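Local coordinates for anthrone oxidase-like protein (PDB 5F9P) that probably acts as an oxygenase that cleaves a carbon-carbon bond in the oxidative ring-B opening of atypical angucycline biosynthesis, at residues D120-F125 with D181-W186. Sequence-based numbering, arbitrary orientation.
Sequences DDYTVF and DSKQAW
Tyr122 and Val124, on the outward side of barrel strand 122-130, pack against Lys183 and Trp186 in the first turn of helix 183-190, an apolar strand-to-helix contact near the protein surface. At Tyr122 the ring lies with one face against the helix start: Lys183 CA stands 3.5 Å from the ring centroid and 3° off its normal, a CH-pi contact. CG anti to the backbone N (chi1 -168°) sets the Tyr122 ring with that face over Lys183 N and CA, and the aliphatic part of Lys183 follows it to the hydroxyl, where Lys183 CG is 3.6 Å from Tyr122 OH. Trp186 meets the ring at its edge, Tyr122 CE2 to Trp186 CD1 3.5 Å. Both methyls of Val124 press on the indole of Trp186. Val124 CG1 makes a CH-pi contact over the face, 3.6 Å from the centroid of the six-membered ring of Trp186, while Val124 CG2 approaches Trp186 CD2 at 3.6 Å. Ser182 is the N-cap, and its OG accepts from Ala185 N at 3.0 Å in a nearly straight bond (168°). Where the loops before strand and helix approach each other, a water donates to both Asp120 O and Asp181 O. Beyond the two segments, Tyr122 OH is hydrogen-bonded to Thr220 OG1, and Lys183 NZ forms a salt bridge with Glu187 in the same helix. Helix 183-190 directly follows strand 172-180, which pairs antiparallel with strand 122-130 in the eight-stranded barrel closed by this single chain, consistent with the dimeric alpha-beta barrel clan; strand 217-228 flanks strand 122-130 on its other edge, and its Thr220 also touches Val124 and Trp186.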
loop_
_atom_site.group_PDB
_atom_site.type_symbol
_atom_site.label_atom_id
_atom_site.label_comp_id
_atom_site.label_asym_id
_atom_site.label_seq_id
_atom_site.Cartn_x
_atom_site.Cartn_y
_atom_site.Cartn_z
ATOM N N ASP A 120 -14.866 -2.916 -3.920
ATOM C CA ASP A 120 -15.225 -1.625 -3.345
ATOM C C ASP A 120 -14.706 -1.428 -1.916
ATOM O O ASP A 120 -15.374 -0.834 -1.070
ATOM C CB ASP A 120 -16.729 -1.407 -3.414
ATOM C CG ASP A 120 -17.199 -1.161 -4.824
ATOM O OD1 ASP A 120 -16.345 -0.836 -5.680
ATOM O OD2 ASP A 120 -18.412 -1.291 -5.077
ATOM N N ASP A 121 -13.500 -1.915 -1.663
ATOM C CA ASP A 121 -12.821 -1.657 -0.402
ATOM C C ASP A 121 -12.424 -0.196 -0.280
ATOM O O ASP A 121 -11.655 0.302 -1.113
ATOM C CB ASP A 121 -11.552 -2.487 -0.347
ATOM C CG ASP A 121 -11.836 -3.968 -0.298
ATOM O OD1 ASP A 121 -12.606 -4.374 0.596
ATOM O OD2 ASP A 121 -11.299 -4.716 -1.147
ATOM N N TYR A 122 -12.921 0.490 0.749
ATOM C CA TYR A 122 -12.336 1.778 1.134
ATOM C C TYR A 122 -10.982 1.485 1.789
ATOM O O TYR A 122 -10.906 0.802 2.816
ATOM C CB TYR A 122 -13.249 2.579 2.068
ATOM C CG TYR A 122 -12.804 4.022 2.240
ATOM C CD1 TYR A 122 -13.060 4.962 1.251
ATOM C CD2 TYR A 122 -12.098 4.434 3.373
ATOM C CE1 TYR A 122 -12.646 6.274 1.379
ATOM C CE2 TYR A 122 -11.681 5.751 3.508
ATOM C CZ TYR A 122 -11.966 6.668 2.509
ATOM O OH TYR A 122 -11.555 7.981 2.616
ATOM N N THR A 123 -9.909 1.965 1.168
ATOM C CA THR A 123 -8.573 1.506 1.531
ATOM C C THR A 123 -7.816 2.579 2.279
ATOM O O THR A 123 -7.748 3.738 1.847
ATOM C CB THR A 123 -7.789 1.028 0.282
ATOM O OG1 THR A 123 -8.456 -0.114 -0.282
ATOM C CG2 THR A 123 -6.336 0.632 0.643
ATOM N N VAL A 124 -7.246 2.183 3.408
ATOM C CA VAL A 124 -6.595 3.121 4.320
ATOM C C VAL A 124 -5.115 2.759 4.488
ATOM O O VAL A 124 -4.775 1.621 4.800
ATOM C CB VAL A 124 -7.327 3.130 5.686
ATOM C CG1 VAL A 124 -6.667 4.103 6.671
ATOM C CG2 VAL A 124 -8.788 3.484 5.479
ATOM N N PHE A 125 -4.242 3.738 4.270
ATOM C CA PHE A 125 -2.806 3.500 4.155
ATOM C C PHE A 125 -1.994 4.460 5.031
ATOM O O PHE A 125 -2.265 5.661 5.066
ATOM C CB PHE A 125 -2.395 3.664 2.685
ATOM C CG PHE A 125 -0.924 3.589 2.446
ATOM C CD1 PHE A 125 -0.266 2.372 2.467
ATOM C CD2 PHE A 125 -0.195 4.737 2.188
ATOM C CE1 PHE A 125 1.092 2.304 2.237
ATOM C CE2 PHE A 125 1.153 4.673 1.957
ATOM C CZ PHE A 125 1.807 3.453 1.986
ATOM N N ASP A 181 -15.607 -1.102 4.857
ATOM C CA ASP A 181 -16.855 -1.155 4.089
ATOM C C ASP A 181 -17.083 0.115 3.305
ATOM O O ASP A 181 -17.663 0.089 2.223
ATOM C CB ASP A 181 -18.071 -1.361 5.002
ATOM C CG ASP A 181 -18.227 -2.796 5.456
ATOM O OD1 ASP A 181 -17.546 -3.665 4.877
ATOM O OD2 ASP A 181 -19.038 -3.055 6.386
ATOM N N SER A 182 -16.666 1.235 3.882
ATOM C CA SER A 182 -16.966 2.540 3.325
ATOM C C SER A 182 -16.122 3.622 3.976
ATOM O O SER A 182 -15.516 3.401 5.021
ATOM C CB SER A 182 -18.440 2.872 3.550
ATOM O OG SER A 182 -18.739 2.920 4.936
ATOM N N LYS A 183 -16.096 4.795 3.347
ATOM C CA LYS A 183 -15.484 5.979 3.930
ATOM C C LYS A 183 -16.110 6.217 5.308
ATOM O O LYS A 183 -15.420 6.516 6.288
ATOM C CB LYS A 183 -15.743 7.181 3.015
ATOM C CG LYS A 183 -15.004 8.474 3.364
ATOM C CD LYS A 183 -15.158 9.448 2.202
ATOM C CE LYS A 183 -14.075 10.488 2.185
ATOM N NZ LYS A 183 -14.349 11.533 3.219
ATOM N N GLN A 184 -17.427 6.056 5.369
ATOM C CA GLN A 184 -18.192 6.341 6.581
ATOM C C GLN A 184 -17.821 5.421 7.733
ATOM O O GLN A 184 -17.611 5.876 8.844
ATOM C CB GLN A 184 -19.699 6.277 6.292
ATOM C CG GLN A 184 -20.216 7.434 5.412
ATOM C CD GLN A 184 -19.704 7.405 3.954
ATOM O OE1 GLN A 184 -19.581 6.337 3.326
ATOM N NE2 GLN A 184 -19.418 8.593 3.412
ATOM N N ALA A 185 -17.745 4.123 7.467
ATOM C CA ALA A 185 -17.323 3.164 8.479
ATOM C C ALA A 185 -15.896 3.452 8.973
ATOM O O ALA A 185 -15.603 3.346 10.171
ATOM C CB ALA A 185 -17.421 1.744 7.930
ATOM N N TRP A 186 -15.000 3.805 8.054
ATOM C CA TRP A 186 -13.626 4.116 8.446
ATOM C C TRP A 186 -13.562 5.335 9.366
ATOM O O TRP A 186 -12.922 5.301 10.419
ATOM C CB TRP A 186 -12.722 4.320 7.217
ATOM C CG TRP A 186 -11.506 5.194 7.485
ATOM C CD1 TRP A 186 -11.239 6.418 6.942
ATOM C CD2 TRP A 186 -10.411 4.903 8.378
ATOM N NE1 TRP A 186 -10.040 6.903 7.429
ATOM C CE2 TRP A 186 -9.518 5.997 8.315
ATOM C CE3 TRP A 186 -10.102 3.831 9.221
ATOM C CZ2 TRP A 186 -8.335 6.045 9.061
ATOM C CZ3 TRP A 186 -8.918 3.885 9.972
ATOM C CH2 TRP A 186 -8.059 4.986 9.883
HETATM O O HOH W 1 -18.091 -1.162 -0.491
#